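Local structure of ureidoglycolate hydrolase (Arabidopsis thaliana, 4PXE) at residues L151-K156 with S192-L196; F204-E210 with P388-I394; S233-E239 with L336-V342. The protein hydrolyses (S)-ureidoglycolate to glyoxylate, ammonium and carbon dioxide in purine breakdown, using two manganese ions per subunit and working as a homodimer. The contacts are given in a common frame with arbitrary orientation. Numbering follows the deposited sequence.

How the contacts relate
Contact 2 is the buried one. It joins parallel strands 201-209 and 389-394 in the central sheet, is almost wholly buried, and carries a manganese ligand. Contact 3 joins two antiparallel strands of the dimerization region. One of its faces is apolar and packs on helices; the other carries charged side chains and a water. Contacts 2 and 3 share a sheet, in which strands 389-394 and 222-239 are neighbours, yet their centres lie about 33 Å apart on opposite sides of the chain's centre. Contact 1 has no strand pairing. A helix end meets a loop there through one backbone bond and an aromatic ring, and the contact is partly buried.

Contact 1 of 3, residues L151-K156 with S192-L196; sequences LLAGSK and SSVFL
Ser-192, Ser-193 and Val-194 have helical phi/psi, and Phe-195 N bonds back to Ser-192 O at 3.1 Å. Ser-192 OG reaches Lys-156 NZ through a water, 3.0 Å from OG and 3.2 Å from NZ. Val-194 points its CA-to-CB bond at the other segment. Its CG1 lies 3.6 Å from Leu-151 CB and 3.9 Å from Leu-152 CD2. Phe-195 turns extended (phi/psi -57/134), its CA 4.4 Å from Leu-152 CA, and, in rotamer m, lays its ring against the end of helix 147-152. That helix closes with a Schellman motif. Gly-154 has positive phi (88°), and two bonds run back into the last turn, one of them Gly-154 N to Leu-151 O at 2.9 Å. The motif places Gly-154 CA over the ring face, a CH-pi contact 3.7 Å from the centroid. Lys-156 NZ sits at the ring edge, 3.6 Å from Phe-195 CE2. Ser-155 is the N-cap of the next helix, 156-164, its OG bonded to Leu-158 N, so the ring meets the junction of two helices. Leu-196 continues extended. Its N donates to Leu-152 O at 2.9 Å, and its CG lies 3.7 Å from Leu-152 CD2. Leu-152 also touches Asn-72 and Phe-134.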
loop_
_atom_site.group_PDB
_atom_site.type_symbol
_atom_site.label_atom_id
_atom_site.label_comp_id
_atom_site.label_asym_id
_atom_site.label_seq_id
_atom_site.Cartn_x
_atom_site.Cartn_y
_atom_site.Cartn_z
ATOM N N LEU A 151 14.570 -4.712 25.072
ATOM C CA LEU A 151 14.468 -3.923 26.302
ATOM C C LEU A 151 14.906 -4.705 27.531
ATOM O O LEU A 151 15.628 -4.178 28.376
ATOM C CB LEU A 151 13.054 -3.376 26.499
ATOM C CG LEU A 151 12.652 -2.222 25.579
ATOM C CD1 LEU A 151 11.188 -1.880 25.771
ATOM C CD2 LEU A 151 13.525 -0.989 25.815
ATOM N N LEU A 152 14.483 -5.959 27.649
ATOM C CA LEU A 152 14.938 -6.773 28.775
ATOM C C LEU A 152 16.463 -6.852 28.786
ATOM O O LEU A 152 17.082 -6.852 29.854
ATOM C CB LEU A 152 14.324 -8.177 28.727
ATOM C CG LEU A 152 12.804 -8.216 28.898
ATOM C CD1 LEU A 152 12.261 -9.595 28.553
ATOM C CD2 LEU A 152 12.415 -7.848 30.312
ATOM N N ALA A 153 17.066 -6.893 27.603
ATOM C CA ALA A 153 18.516 -6.961 27.475
ATOM C C ALA A 153 19.229 -5.607 27.611
ATOM O O ALA A 153 20.439 -5.521 27.406
ATOM C CB ALA A 153 18.903 -7.649 26.168
ATOM N N GLY A 154 18.479 -4.558 27.931
ATOM C CA GLY A 154 19.071 -3.294 28.341
ATOM C C GLY A 154 19.427 -2.275 27.268
ATOM O O GLY A 154 20.353 -1.483 27.457
ATOM N N SER A 155 18.700 -2.262 26.155
ATOM C CA SER A 155 18.982 -1.286 25.104
ATOM C C SER A 155 18.484 0.105 25.489
ATOM O O SER A 155 17.294 0.394 25.397
ATOM C CB SER A 155 18.354 -1.709 23.775
ATOM O OG SER A 155 18.580 -0.716 22.786
ATOM N N LYS A 156 19.402 0.969 25.921
ATOM C CA LYS A 156 19.045 2.344 26.254
ATOM C C LYS A 156 18.654 3.118 24.997
ATOM O O LYS A 156 17.775 3.981 25.032
ATOM C CB LYS A 156 20.203 3.042 26.979
ATOM C CG LYS A 156 20.573 2.396 28.304
ATOM C CD LYS A 156 21.442 3.316 29.150
ATOM C CE LYS A 156 21.415 2.909 30.623
ATOM N NZ LYS A 156 20.089 3.163 31.272
ATOM N N SER A 192 13.648 2.196 31.590
ATOM C CA SER A 192 14.778 1.519 32.207
ATOM C C SER A 192 14.298 0.472 33.208
ATOM O O SER A 192 15.024 -0.472 33.522
ATOM C CB SER A 192 15.682 2.537 32.916
ATOM O OG SER A 192 16.853 1.921 33.414
ATOM N N SER A 193 13.077 0.652 33.706
ATOM C CA SER A 193 12.458 -0.282 34.641
ATOM C C SER A 193 12.338 -1.685 34.049
ATOM O O SER A 193 12.233 -2.668 34.777
ATOM C CB SER A 193 11.062 0.212 35.031
ATOM O OG SER A 193 10.190 0.195 33.909
ATOM N N VAL A 194 12.350 -1.765 32.724
ATOM C CA VAL A 194 12.172 -3.033 32.021
ATOM C C VAL A 194 13.459 -3.861 32.018
ATOM O O VAL A 194 13.417 -5.095 31.983
ATOM C CB VAL A 194 11.682 -2.778 30.571
ATOM C CG1 VAL A 194 11.611 -4.080 29.767
ATOM C CG2 VAL A 194 10.327 -2.103 30.593
ATOM N N PHE A 195 14.599 -3.176 32.073
ATOM C CA PHE A 195 15.907 -3.815 31.955
ATOM C C PHE A 195 16.106 -4.897 33.010
ATOM O O PHE A 195 15.834 -4.677 34.193
ATOM C CB PHE A 195 17.041 -2.792 32.130
ATOM C CG PHE A 195 17.083 -1.711 31.082
ATOM C CD1 PHE A 195 16.198 -1.694 30.017
ATOM C CD2 PHE A 195 18.037 -0.705 31.165
ATOM C CE1 PHE A 195 16.254 -0.696 29.066
ATOM C CE2 PHE A 195 18.099 0.296 30.216
ATOM C CZ PHE A 195 17.206 0.298 29.163
ATOM N N LEU A 196 16.603 -6.055 32.581
ATOM C CA LEU A 196 16.988 -7.100 33.520
ATOM C C LEU A 196 18.477 -7.008 33.793
ATOM O O LEU A 196 19.277 -6.775 32.885
ATOM C CB LEU A 196 16.668 -8.491 32.968
ATOM C CG LEU A 196 15.211 -8.755 32.610
ATOM C CD1 LEU A 196 15.043 -10.206 32.197
ATOM C CD2 LEU A 196 14.299 -8.398 33.774
HETATM O O HOH W 1 19.805 1.367 33.910
#

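Contact 2 of 3, residues F204-E210 with P388-I394; sequences FLELHIE and PMGMIFI. With MN (manganese (II) ion), chain C.
Seven backbone hydrogen bonds join segments 204-210 and 388-394, whose strands 204-209 and 389-394 run parallel. They alternate in direction: Phe-204 N to Pro-388 O (2.8 Å), Gly-390 N to Phe-204 O (3.0 Å), Glu-206 N to Gly-390 O (3.1 Å), Ile-392 N to Glu-206 O (2.9 Å), His-208 N to Ile-392 O (2.9 Å), Ile-394 N to His-208 O (3.1 Å) and Glu-210 N to Ile-394 O (2.8 Å). The register pairs Phe-204 with Met-389 through Ile-209 with Ile-394. The strand axes approach to 4.6 Å at -19°. His-208 (chi1 -156°, chi2 -73°) binds manganese through NE2 at 2.3 Å, while its ND1 donates to Ile-209 O at 2.8 Å. Three waters, His-92 and Asp-103 complete that site. Glu-206 bonds to Ser-380 and Ser-91 on the same face. Beside His-208, Met-391 CE lies 3.8 Å from its CB. Glu-210 CA lies over the Phe-393 ring, 3.9 Å from the centroid. The other face is aliphatic: Leu-207 CD1 meets Ile-392 CG2 at 3.9 Å and Ile-394 CG2 at 3.8 Å, and helix 410-429 packs on Leu-205 and Ile-392. This is the central sheet of an M20-family metal-dependent hydrolase. With ND1 donating to a backbone carbonyl, the imidazole offers NE2 as its metal ligand.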
loop_
_atom_site.group_PDB
_atom_site.type_symbol
_atom_site.label_atom_id
_atom_site.label_comp_id
_atom_site.label_asym_id
_atom_site.label_seq_id
_atom_site.Cartn_x
_atom_site.Cartn_y
_atom_site.Cartn_z
ATOM N N PHE A 204 17.950 -19.304 29.911
ATOM C CA PHE A 204 16.724 -19.041 29.155
ATOM C C PHE A 204 16.578 -20.051 28.017
ATOM O O PHE A 204 17.497 -20.231 27.222
ATOM C CB PHE A 204 16.706 -17.620 28.566
ATOM C CG PHE A 204 15.529 -17.383 27.668
ATOM C CD1 PHE A 204 14.293 -17.083 28.209
ATOM C CD2 PHE A 204 15.641 -17.518 26.292
ATOM C CE1 PHE A 204 13.186 -16.908 27.396
ATOM C CE2 PHE A 204 14.541 -17.344 25.479
ATOM C CZ PHE A 204 13.316 -17.042 26.034
ATOM N N LEU A 205 15.412 -20.689 27.930
ATOM C CA LEU A 205 15.132 -21.674 26.882
ATOM C C LEU A 205 13.942 -21.236 26.052
ATOM O O LEU A 205 12.958 -20.761 26.604
ATOM C CB LEU A 205 14.756 -23.015 27.516
ATOM C CG LEU A 205 15.579 -23.502 28.698
ATOM C CD1 LEU A 205 15.000 -24.823 29.186
ATOM C CD2 LEU A 205 17.030 -23.662 28.299
ATOM N N GLU A 206 14.004 -21.426 24.738
ATOM C CA GLU A 206 12.840 -21.167 23.890
ATOM C C GLU A 206 12.502 -22.376 23.031
ATOM O O GLU A 206 13.342 -22.866 22.277
ATOM C CB GLU A 206 13.095 -19.951 22.994
ATOM C CG GLU A 206 11.892 -19.557 22.126
ATOM C CD GLU A 206 12.019 -18.182 21.484
ATOM O OE1 GLU A 206 13.107 -17.556 21.545
ATOM O OE2 GLU A 206 11.007 -17.719 20.916
ATOM N N LEU A 207 11.273 -22.863 23.162
ATOM C CA LEU A 207 10.742 -23.918 22.297
ATOM C C LEU A 207 10.127 -23.243 21.068
ATOM O O LEU A 207 9.381 -22.275 21.221
ATOM C CB LEU A 207 9.677 -24.698 23.068
ATOM C CG LEU A 207 8.815 -25.684 22.268
ATOM C CD1 LEU A 207 9.648 -26.810 21.654
ATOM C CD2 LEU A 207 7.709 -26.236 23.148
ATOM N N HIS A 208 10.433 -23.721 19.863
ATOM C CA HIS A 208 9.963 -23.044 18.648
ATOM C C HIS A 208 9.899 -24.023 17.482
ATOM O O HIS A 208 10.715 -24.950 17.389
ATOM C CB HIS A 208 10.891 -21.855 18.297
ATOM C CG HIS A 208 10.233 -20.782 17.470
ATOM N ND1 HIS A 208 9.926 -20.942 16.135
ATOM C CD2 HIS A 208 9.821 -19.533 17.800
ATOM C CE1 HIS A 208 9.349 -19.843 15.677
ATOM N NE2 HIS A 208 9.274 -18.973 16.669
ATOM N N ILE A 209 8.933 -23.837 16.586
ATOM C CA ILE A 209 8.963 -24.611 15.346
ATOM C C ILE A 209 10.240 -24.295 14.566
ATOM O O ILE A 209 10.750 -23.169 14.607
ATOM C CB ILE A 209 7.712 -24.391 14.479
ATOM C CG1 ILE A 209 7.593 -22.923 14.035
ATOM C CG2 ILE A 209 6.466 -24.825 15.238
ATOM C CD1 ILE A 209 6.549 -22.692 12.915
ATOM N N GLU A 210 10.760 -25.286 13.853
ATOM C CA GLU A 210 12.020 -25.098 13.142
ATOM C C GLU A 210 11.986 -23.959 12.116
ATOM O O GLU A 210 12.986 -23.259 11.938
ATOM C CB GLU A 210 12.415 -26.388 12.415
ATOM C CG GLU A 210 13.733 -26.256 11.651
ATOM C CD GLU A 210 13.993 -27.394 10.692
ATOM O OE1 GLU A 210 13.517 -28.515 10.968
ATOM O OE2 GLU A 210 14.683 -27.172 9.668
ATOM N N PRO A 388 22.693 -17.464 29.915
ATOM C CA PRO A 388 22.896 -18.628 29.053
ATOM C C PRO A 388 21.598 -18.973 28.328
ATOM O O PRO A 388 20.537 -18.984 28.953
ATOM C CB PRO A 388 23.268 -19.722 30.050
ATOM C CG PRO A 388 24.015 -18.972 31.124
ATOM C CD PRO A 388 23.296 -17.657 31.254
ATOM N N MET A 389 21.687 -19.234 27.031
ATOM C CA MET A 389 20.498 -19.435 26.213
ATOM C C MET A 389 20.558 -20.750 25.451
ATOM O O MET A 389 21.632 -21.236 25.101
ATOM C CB MET A 389 20.375 -18.252 25.236
ATOM C CG MET A 389 19.294 -18.372 24.144
ATOM S SD MET A 389 19.791 -19.338 22.696
ATOM C CE MET A 389 20.991 -18.254 21.913
ATOM N N GLY A 390 19.389 -21.313 25.166
ATOM C CA GLY A 390 19.299 -22.395 24.205
ATOM C C GLY A 390 17.919 -22.411 23.591
ATOM O O GLY A 390 16.993 -21.792 24.130
ATOM N N MET A 391 17.778 -23.125 22.481
ATOM C CA MET A 391 16.471 -23.302 21.848
ATOM C C MET A 391 16.242 -24.761 21.503
ATOM O O MET A 391 17.162 -25.466 21.091
ATOM C CB MET A 391 16.335 -22.474 20.563
ATOM C CG MET A 391 16.503 -20.975 20.735
ATOM S SD MET A 391 16.026 -20.101 19.218
ATOM C CE MET A 391 14.259 -20.424 19.237
ATOM N N ILE A 392 14.991 -25.190 21.644
ATOM C CA ILE A 392 14.543 -26.498 21.191
ATOM C C ILE A 392 13.678 -26.279 19.946
ATOM O O ILE A 392 12.652 -25.604 20.029
ATOM C CB ILE A 392 13.654 -27.138 22.263
ATOM C CG1 ILE A 392 14.416 -27.302 23.587
ATOM C CG2 ILE A 392 13.131 -28.501 21.806
ATOM C CD1 ILE A 392 13.505 -27.534 24.751
ATOM N N PHE A 393 14.091 -26.837 18.811
ATOM C CA PHE A 393 13.270 -26.849 17.593
ATOM C C PHE A 393 12.450 -28.137 17.498
ATOM O O PHE A 393 12.940 -29.229 17.828
ATOM C CB PHE A 393 14.146 -26.781 16.340
ATOM C CG PHE A 393 14.553 -25.390 15.912
ATOM C CD1 PHE A 393 13.995 -24.234 16.471
ATOM C CD2 PHE A 393 15.493 -25.261 14.904
ATOM C CE1 PHE A 393 14.403 -22.966 16.003
ATOM C CE2 PHE A 393 15.887 -24.013 14.444
ATOM C CZ PHE A 393 15.343 -22.876 14.999
ATOM N N ILE A 394 11.216 -27.998 17.028
ATOM C CA ILE A 394 10.411 -29.148 16.624
ATOM C C ILE A 394 10.162 -29.076 15.112
ATOM O O ILE A 394 10.272 -28.013 14.497
ATOM C CB ILE A 394 9.072 -29.221 17.383
ATOM C CG1 ILE A 394 8.230 -27.968 17.118
ATOM C CG2 ILE A 394 9.301 -29.438 18.873
ATOM C CD1 ILE A 394 6.845 -28.052 17.766
HETATM MN MN MN C . 8.867 -16.746 16.141
HETATM O O HOH W 2 10.588 -16.225 17.458
HETATM O O HOH W 3 8.820 -14.917 14.883
HETATM O O HOH W 4 10.778 -17.004 14.584
#

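Contact 3 of 3, residues S233-E239 with L336-V342; sequences SLKVEFE and LSEFKIV
This is an antiparallel strand pair in the region involved in dimerization, joining strand 222-239 to strand 335-344. The segment axes run at 178° and approach to 4.6 Å. Leu-234 pairs with Ile-341 and Val-236 with Phe-339 as non-hydrogen-bonded pairs. At the Ser-233 end, Val-342 N donates to Ser-233 O at 2.9 Å. Lys-235 pairs with Lys-340 through N to O at 2.8 Å and, in return, Lys-340 N to Lys-235 O at 2.9 Å. Glu-237 N donates to Glu-338 O at 2.9 Å. Between Glu-237 and Phe-238 the register slips by one at a classic beta bulge, where Ser-337 and Glu-338 both face Glu-237. With Ser-337 at helical phi/psi (-83/-21), its N reaches Glu-237 O at 3.0 Å; Glu-338 N reaches it weakly at 3.3 Å. Beyond the bulge Phe-238 pairs with Leu-336. On the apolar face Leu-336 CD1 lies 3.7 Å from Val-236 CG1 and 3.9 Å from Phe-238 CE1, and Phe-339 CD1 lies 3.7 Å from Val-236 CG2. Helices 256-272 and 311-332 cover this face. The other face is polar. Lys-235 NZ and Glu-338 OE2 form a long salt bridge of 3.9 Å, Glu-237 bonds to His-301, and a water joins Glu-237 OE1 (2.5 Å) to Ser-337 OG (2.7 Å).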
loop_
_atom_site.group_PDB
_atom_site.type_symbol
_atom_site.label_atom_id
_atom_site.label_comp_id
_atom_site.label_asym_id
_atom_site.label_seq_id
_atom_site.Cartn_x
_atom_site.Cartn_y
_atom_site.Cartn_z
ATOM N N SER A 233 17.938 -5.043 9.169
ATOM C CA SER A 233 16.865 -4.503 8.347
ATOM C C SER A 233 17.133 -3.044 8.004
ATOM O O SER A 233 17.774 -2.317 8.768
ATOM C CB SER A 233 15.499 -4.671 9.008
ATOM O OG SER A 233 15.316 -3.745 10.047
ATOM N N LEU A 234 16.654 -2.645 6.830
ATOM C CA LEU A 234 16.894 -1.322 6.284
ATOM C C LEU A 234 15.572 -0.702 5.847
ATOM O O LEU A 234 14.680 -1.404 5.369
ATOM C CB LEU A 234 17.789 -1.426 5.045
ATOM C CG LEU A 234 18.987 -2.378 5.019
ATOM C CD1 LEU A 234 19.627 -2.399 3.643
ATOM C CD2 LEU A 234 20.000 -1.945 6.058
ATOM N N LYS A 235 15.456 0.611 6.013
ATOM C CA LYS A 235 14.361 1.385 5.431
ATOM C C LYS A 235 14.953 2.356 4.421
ATOM O O LYS A 235 15.899 3.079 4.734
ATOM C CB LYS A 235 13.645 2.200 6.501
ATOM C CG LYS A 235 12.574 1.465 7.266
ATOM C CD LYS A 235 11.507 2.444 7.754
ATOM C CE LYS A 235 12.084 3.468 8.727
ATOM N NZ LYS A 235 11.039 4.438 9.182
ATOM N N VAL A 236 14.383 2.390 3.218
ATOM C CA VAL A 236 14.891 3.236 2.151
ATOM C C VAL A 236 13.747 3.997 1.509
ATOM O O VAL A 236 12.679 3.435 1.246
ATOM C CB VAL A 236 15.615 2.399 1.078
ATOM C CG1 VAL A 236 16.204 3.287 -0.005
ATOM C CG2 VAL A 236 16.714 1.546 1.722
ATOM N N GLU A 237 13.960 5.287 1.274
ATOM C CA GLU A 237 12.998 6.077 0.518
ATOM C C GLU A 237 13.665 6.861 -0.597
ATOM O O GLU A 237 14.766 7.397 -0.429
ATOM C CB GLU A 237 12.203 7.016 1.431
ATOM C CG GLU A 237 11.386 6.273 2.477
ATOM C CD GLU A 237 10.342 7.138 3.156
ATOM O OE1 GLU A 237 10.454 8.386 3.100
ATOM O OE2 GLU A 237 9.404 6.562 3.749
ATOM N N PHE A 238 12.992 6.905 -1.741
ATOM C CA PHE A 238 13.400 7.736 -2.867
ATOM C C PHE A 238 12.333 8.803 -3.099
ATOM O O PHE A 238 11.144 8.530 -2.927
ATOM C CB PHE A 238 13.519 6.907 -4.142
ATOM C CG PHE A 238 14.620 5.880 -4.122
ATOM C CD1 PHE A 238 15.945 6.253 -4.316
ATOM C CD2 PHE A 238 14.316 4.536 -3.968
ATOM C CE1 PHE A 238 16.945 5.302 -4.338
ATOM C CE2 PHE A 238 15.318 3.579 -3.993
ATOM C CZ PHE A 238 16.629 3.963 -4.175
ATOM N N GLU A 239 12.755 10.009 -3.483
ATOM C CA GLU A 239 11.806 11.073 -3.827
ATOM C C GLU A 239 12.064 11.641 -5.216
ATOM O O GLU A 239 13.213 11.902 -5.584
ATOM C CB GLU A 239 11.858 12.207 -2.790
ATOM C CG GLU A 239 11.220 11.857 -1.450
ATOM C CD GLU A 239 11.407 12.937 -0.394
ATOM O OE1 GLU A 239 12.224 13.851 -0.616
ATOM O OE2 GLU A 239 10.745 12.857 0.664
ATOM N N LEU A 336 17.816 10.268 -2.714
ATOM C CA LEU A 336 17.799 9.213 -1.714
ATOM C C LEU A 336 17.480 9.915 -0.407
ATOM O O LEU A 336 18.380 10.406 0.288
ATOM C CB LEU A 336 19.153 8.505 -1.651
ATOM C CG LEU A 336 19.291 7.369 -0.635
ATOM C CD1 LEU A 336 18.202 6.304 -0.794
ATOM C CD2 LEU A 336 20.677 6.749 -0.754
ATOM N N SER A 337 16.190 9.996 -0.091
ATOM C CA SER A 337 15.723 10.815 1.019
ATOM C C SER A 337 15.825 10.118 2.373
ATOM O O SER A 337 15.837 10.767 3.420
ATOM C CB SER A 337 14.297 11.305 0.757
ATOM O OG SER A 337 13.415 10.219 0.552
ATOM N N GLU A 338 15.894 8.791 2.353
ATOM C CA GLU A 338 16.132 8.040 3.576
ATOM C C GLU A 338 16.901 6.776 3.266
ATOM O O GLU A 338 16.557 6.041 2.348
ATOM C CB GLU A 338 14.812 7.682 4.262
ATOM C CG GLU A 338 14.989 6.806 5.496
ATOM C CD GLU A 338 13.702 6.619 6.262
ATOM O OE1 GLU A 338 12.674 6.306 5.624
ATOM O OE2 GLU A 338 13.717 6.792 7.500
ATOM N N PHE A 339 17.963 6.543 4.030
ATOM C CA PHE A 339 18.617 5.244 4.066
ATOM C C PHE A 339 18.948 4.969 5.524
ATOM O O PHE A 339 19.923 5.502 6.063
ATOM C CB PHE A 339 19.869 5.190 3.181
ATOM C CG PHE A 339 20.383 3.792 2.972
ATOM C CD1 PHE A 339 20.057 3.085 1.832
ATOM C CD2 PHE A 339 21.137 3.159 3.955
ATOM C CE1 PHE A 339 20.506 1.785 1.644
ATOM C CE2 PHE A 339 21.589 1.862 3.772
ATOM C CZ PHE A 339 21.270 1.175 2.622
ATOM N N LYS A 340 18.116 4.155 6.166
ATOM C CA LYS A 340 18.225 3.930 7.599
ATOM C C LYS A 340 18.471 2.459 7.863
ATOM O O LYS A 340 17.665 1.610 7.481
ATOM C CB LYS A 340 16.937 4.370 8.305
ATOM C CG LYS A 340 16.933 4.206 9.831
ATOM C CD LYS A 340 15.549 4.522 10.408
ATOM C CE LYS A 340 15.561 4.607 11.928
ATOM N NZ LYS A 340 16.265 5.830 12.407
ATOM N N ILE A 341 19.588 2.150 8.507
ATOM C CA ILE A 341 19.806 0.802 9.008
ATOM C C ILE A 341 19.074 0.722 10.341
ATOM O O ILE A 341 19.524 1.263 11.358
ATOM C CB ILE A 341 21.306 0.497 9.168
ATOM C CG1 ILE A 341 22.024 0.638 7.819
ATOM C CG2 ILE A 341 21.499 -0.905 9.756
ATOM C CD1 ILE A 341 23.534 0.464 7.882
ATOM N N VAL A 342 17.911 0.077 10.332
ATOM C CA VAL A 342 17.040 0.065 11.496
ATOM C C VAL A 342 17.645 -0.818 12.579
ATOM O O VAL A 342 17.611 -0.479 13.764
ATOM C CB VAL A 342 15.627 -0.418 11.118
ATOM C CG1 VAL A 342 14.752 -0.584 12.360
ATOM C CG2 VAL A 342 14.997 0.552 10.113
HETATM O O HOH W 5 11.891 10.370 2.796
#